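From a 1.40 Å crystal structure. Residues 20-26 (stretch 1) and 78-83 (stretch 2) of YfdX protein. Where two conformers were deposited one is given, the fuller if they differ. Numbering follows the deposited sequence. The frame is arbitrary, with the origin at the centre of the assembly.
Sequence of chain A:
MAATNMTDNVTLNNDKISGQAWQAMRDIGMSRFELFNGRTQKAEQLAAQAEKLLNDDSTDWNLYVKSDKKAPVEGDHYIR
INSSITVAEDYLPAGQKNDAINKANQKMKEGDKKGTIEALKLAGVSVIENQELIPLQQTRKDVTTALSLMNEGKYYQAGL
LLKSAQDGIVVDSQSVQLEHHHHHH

Stretch 1 20-26: QAWQAMR
Stretch 2 78-83: YIRINS

Residues 20-26 form part of a helix that packs across the strand of residues 78-83, both elements extending beyond these limits. Their axes approach to 7.4 Å, with an angle of 78° between the N-to-C directions (signed crossing angle -78°), so the two elements run nearly perpendicular. The register is set by Trp22 and Ile81, whose CA atoms lie 5.1 Å apart. The helix is regular, with phi/psi between -70/-34 and -59/-48, and is held by backbone hydrogen bonds from Ala24 N to Gln20 O (2.9 Å), Met25 N to Ala21 O (3.0 Å) and Arg26 N to Trp22 O (3.1 Å).

Ile81 is the centre of the contact, with 78 Å² covered by the helix. Its backbone (-121/-13) departs from the extended values of Ile79 (-117/150) and Asn82 (-163/155), and the CA-to-CB bonds of all three residues point toward the helix, whereas that of Arg80 points away. With chi1 p (72°) and chi2 t (171°), Ile81 places CG2 3.6 Å from Ala21 CB and CD1 3.8 Å from Met25 CG, so its two branches meet residues one helical turn apart. Met25 adopts the mmm rotamer.

The CA-to-CB bond of Trp22, which has 63 Å² covered, points sideways relative to the strand; chi1 is t (-168°) and chi2 87°. Its CD1 lies 3.3 Å from Ile81 O and 3.9 Å from Asn82 CB, both oblique to the ring, and 4.2 Å from Ile81 CG1. The carbonyl approach is close, but no hydrogen bond links the stretches.

Ala21 points toward the strand and has 41 Å² covered. Its short side chain also meets Ile79 (chi1 p, 60°; chi2 t, 160°), with Ala21 CB 3.7 Å from Ile79 CD1. The contact, burying 237 Å² in total, thus rests largely on apolar packing.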

ATOM      1  N   GLN A  20     -12.612   2.243  18.670  1.00 12.13           N
ATOM      2  CA  GLN A  20     -12.772   3.693  18.684  1.00 13.23           C
ATOM      3  C   GLN A  20     -11.638   4.372  17.931  1.00 11.97           C
ATOM      4  O   GLN A  20     -11.872   5.311  17.160  1.00 10.95           O
ATOM      5  CB  GLN A  20     -12.819   4.221  20.113  1.00 13.78           C
ATOM      6  CG  GLN A  20     -14.095   3.906  20.875  1.00 15.97           C
ATOM      7  CD  GLN A  20     -13.989   4.343  22.317  1.00 19.71           C
ATOM      8  OE1 GLN A  20     -13.085   3.917  23.038  1.00 20.67           O
ATOM      9  NE2 GLN A  20     -14.900   5.216  22.745  1.00 21.67           N
ATOM     10  N   ALA A  21     -10.402   3.926  18.156  1.00 12.19           N
ATOM     11  CA  ALA A  21      -9.274   4.543  17.467  1.00 10.53           C
ATOM     12  C   ALA A  21      -9.283   4.215  15.984  1.00  9.67           C
ATOM     13  O   ALA A  21      -8.857   5.039  15.165  1.00 10.08           O
ATOM     14  CB  ALA A  21      -7.957   4.109  18.102  1.00 10.87           C
ATOM     15  N   TRP A  22      -9.741   3.019  15.613  1.00  9.85           N
ATOM     16  CA  TRP A  22      -9.908   2.733  14.194  1.00 11.26           C
ATOM     17  C   TRP A  22     -10.876   3.720  13.554  1.00 11.89           C
ATOM     18  O   TRP A  22     -10.588   4.289  12.494  1.00 10.63           O
ATOM     19  CB  TRP A  22     -10.362   1.284  13.981  1.00 14.69           C
ATOM     20  CG  TRP A  22     -10.252   0.902  12.547  1.00 17.35           C
ATOM     21  CD1 TRP A  22      -9.156   0.394  11.915  1.00 17.56           C
ATOM     22  CD2 TRP A  22     -11.261   1.042  11.556  1.00 21.11           C
ATOM     23  NE1 TRP A  22      -9.426   0.195  10.583  1.00 23.46           N
ATOM     24  CE2 TRP A  22     -10.720   0.579  10.342  1.00 21.39           C
ATOM     25  CE3 TRP A  22     -12.580   1.495  11.581  1.00 21.07           C
ATOM     26  CZ2 TRP A  22     -11.444   0.572   9.160  1.00 25.21           C
ATOM     27  CZ3 TRP A  22     -13.302   1.483  10.407  1.00 22.76           C
ATOM     28  CH2 TRP A  22     -12.732   1.021   9.216  1.00 27.27           C
ATOM     29  N   GLN A  23     -12.028   3.946  14.193  1.00 11.00           N
ATOM     30  CA  GLN A  23     -13.000   4.880  13.639  1.00 11.02           C
ATOM     31  C   GLN A  23     -12.456   6.301  13.633  1.00 10.06           C
ATOM     32  O   GLN A  23     -12.758   7.075  12.718  1.00  9.88           O
ATOM     33  CB  GLN A  23     -14.306   4.794  14.429  1.00 10.39           C
ATOM     34  CG  GLN A  23     -15.428   5.660  13.859  1.00 14.36           C
ATOM     35  CD  GLN A  23     -15.825   5.221  12.469  1.00 15.34           C
ATOM     36  OE1 GLN A  23     -15.979   4.028  12.211  1.00 23.23           O
ATOM     37  NE2 GLN A  23     -15.950   6.179  11.549  1.00 14.99           N
ATOM     38  N   ALA A  24     -11.644   6.649  14.630  1.00  9.66           N
ATOM     39  CA  ALA A  24     -11.027   7.970  14.654  1.00  9.63           C
ATOM     40  C   ALA A  24     -10.134   8.173  13.437  1.00  8.78           C
ATOM     41  O   ALA A  24     -10.154   9.243  12.816  1.00  9.46           O
ATOM     42  CB  ALA A  24     -10.227   8.153  15.946  1.00 10.66           C
ATOM     43  N   MET A  25      -9.362   7.149  13.067  1.00  9.91           N
ATOM     44  CA  MET A  25      -8.501   7.288  11.895  1.00  7.60           C
ATOM     45  C   MET A  25      -9.327   7.416  10.623  1.00  8.28           C
ATOM     46  O   MET A  25      -8.963   8.173   9.716  1.00  8.65           O
ATOM     47  CB  MET A  25      -7.542   6.100  11.799  1.00  8.03           C
ATOM     48  CG  MET A  25      -6.559   5.991  12.963  1.00 10.25           C
ATOM     49  SD  MET A  25      -5.738   7.548  13.375  1.00 11.62           S
ATOM     50  CE  MET A  25      -4.865   7.870  11.848  1.00 12.55           C
ATOM     51  N   ARG A  26     -10.439   6.682  10.541  1.00  8.95           N
ATOM     52  CA  ARG A  26     -11.351   6.834   9.413  1.00 10.07           C
ATOM     53  C   ARG A  26     -11.895   8.260   9.359  1.00  9.80           C
ATOM     54  O   ARG A  26     -11.916   8.894   8.293  1.00  9.73           O
ATOM     55  CB  ARG A  26     -12.457   5.786   9.557  1.00 12.23           C
ATOM     56  CG  ARG A  26     -13.711   6.016   8.761  1.00 16.71           C
ATOM     57  CD  ARG A  26     -13.475   6.045   7.278  1.00 17.68           C
ATOM     58  NE  ARG A  26     -14.754   5.957   6.573  1.00 23.11           N
ATOM     59  CZ  ARG A  26     -14.906   6.180   5.273  1.00 22.42           C
ATOM     60  NH1 ARG A  26     -13.863   6.519   4.539  1.00 22.65           N
ATOM     61  NH2 ARG A  26     -16.107   6.073   4.715  1.00 21.70           N
ATOM     62  N   TYR A  78       2.350   3.015  21.203  1.00  9.84           N
ATOM     63  CA  TYR A  78       1.518   2.540  20.108  1.00  8.80           C
ATOM     64  C   TYR A  78       0.343   1.737  20.645  1.00 10.78           C
ATOM     65  O   TYR A  78       0.499   0.928  21.568  1.00 10.80           O
ATOM     66  CB  TYR A  78       2.339   1.625  19.206  1.00  9.47           C
ATOM     67  CG  TYR A  78       3.189   2.353  18.206  1.00  9.56           C
ATOM     68  CD1 TYR A  78       2.611   2.941  17.083  1.00  9.51           C
ATOM     69  CD2 TYR A  78       4.574   2.424  18.354  1.00 13.78           C
ATOM     70  CE1 TYR A  78       3.377   3.611  16.147  1.00  9.77           C
ATOM     71  CE2 TYR A  78       5.364   3.082  17.409  1.00 12.85           C
ATOM     72  CZ  TYR A  78       4.753   3.681  16.315  1.00 10.62           C
ATOM     73  OH  TYR A  78       5.523   4.343  15.380  1.00 12.93           O
ATOM     74  N   ILE A  79      -0.833   1.951  20.052  1.00  8.13           N
ATOM     75  CA  ILE A  79      -2.015   1.142  20.331  1.00  8.75           C
ATOM     76  C   ILE A  79      -2.464   0.405  19.073  1.00  9.20           C
ATOM     77  O   ILE A  79      -2.290   0.879  17.942  1.00  9.35           O
ATOM     78  CB  ILE A  79      -3.188   1.950  20.931  1.00  9.63           C
ATOM     79  CG1 ILE A  79      -3.637   3.057  19.970  1.00  9.66           C
ATOM     80  CG2 ILE A  79      -2.836   2.492  22.333  1.00 11.23           C
ATOM     81  CD1 ILE A  79      -5.064   3.566  20.271  1.00 10.10           C
ATOM     82  N   ARG A  80      -3.065  -0.761  19.287  1.00  9.29           N
ATOM     83  CA  ARG A  80      -3.598  -1.596  18.214  1.00  8.88           C
ATOM     84  C   ARG A  80      -4.948  -1.072  17.745  1.00  7.75           C
ATOM     85  O   ARG A  80      -5.851  -0.849  18.561  1.00  9.08           O
ATOM     86  CB  ARG A  80      -3.791  -3.029  18.722  1.00 10.08           C
ATOM     87  CG  ARG A  80      -2.496  -3.764  19.035  1.00 11.66           C
ATOM     88  CD  ARG A  80      -2.757  -5.148  19.630  1.00 13.43           C
ATOM     89  NE  ARG A  80      -3.365  -5.011  20.944  1.00 14.97           N
ATOM     90  CZ  ARG A  80      -2.679  -4.930  22.083  1.00 14.82           C
ATOM     91  NH1 ARG A  80      -1.349  -5.016  22.082  1.00 14.55           N
ATOM     92  NH2 ARG A  80      -3.332  -4.770  23.231  1.00 14.57           N
ATOM     93  N   ILE A  81      -5.103  -0.902  16.430  1.00  8.10           N
ATOM     94  CA  ILE A  81      -6.372  -0.465  15.859  1.00  8.02           C
ATOM     95  C   ILE A  81      -6.971  -1.446  14.862  1.00  7.95           C
ATOM     96  O   ILE A  81      -8.151  -1.294  14.513  1.00  9.59           O
ATOM     97  CB  ILE A  81      -6.308   0.960  15.256  1.00  8.59           C
ATOM     98  CG1 ILE A  81      -5.508   0.977  13.952  1.00  9.82           C
ATOM     99  CG2 ILE A  81      -5.740   1.934  16.265  1.00 11.87           C
ATOM    100  CD1 ILE A  81      -5.601   2.301  13.201  1.00 12.28           C
ATOM    101  N   ASN A  82      -6.219  -2.436  14.394  1.00  8.52           N
ATOM    102  CA  ASN A  82      -6.780  -3.434  13.491  1.00  8.31           C
ATOM    103  C   ASN A  82      -5.848  -4.630  13.459  1.00  9.91           C
ATOM    104  O   ASN A  82      -4.647  -4.505  13.709  1.00  9.54           O
ATOM    105  CB  ASN A  82      -6.977  -2.873  12.076  1.00 10.99           C
ATOM    106  CG  ASN A  82      -7.796  -3.794  11.200  1.00 14.42           C
ATOM    107  OD1 ASN A  82      -8.959  -4.034  11.475  1.00 14.78           O
ATOM    108  ND2 ASN A  82      -7.182  -4.331  10.148  1.00 15.68           N
ATOM    109  N   SER A  83      -6.405  -5.791  13.124  1.00  9.29           N
ATOM    110  CA  SER A  83      -5.604  -6.966  12.815  1.00  8.46           C
ATOM    111  C   SER A  83      -6.106  -7.600  11.530  1.00 11.24           C
ATOM    112  O   SER A  83      -7.318  -7.690  11.296  1.00 13.42           O
ATOM    113  CB  SER A  83      -5.682  -8.025  13.908  1.00 12.19           C
ATOM    114  OG  SER A  83      -4.486  -8.782  13.905  0.53 12.55           O
TER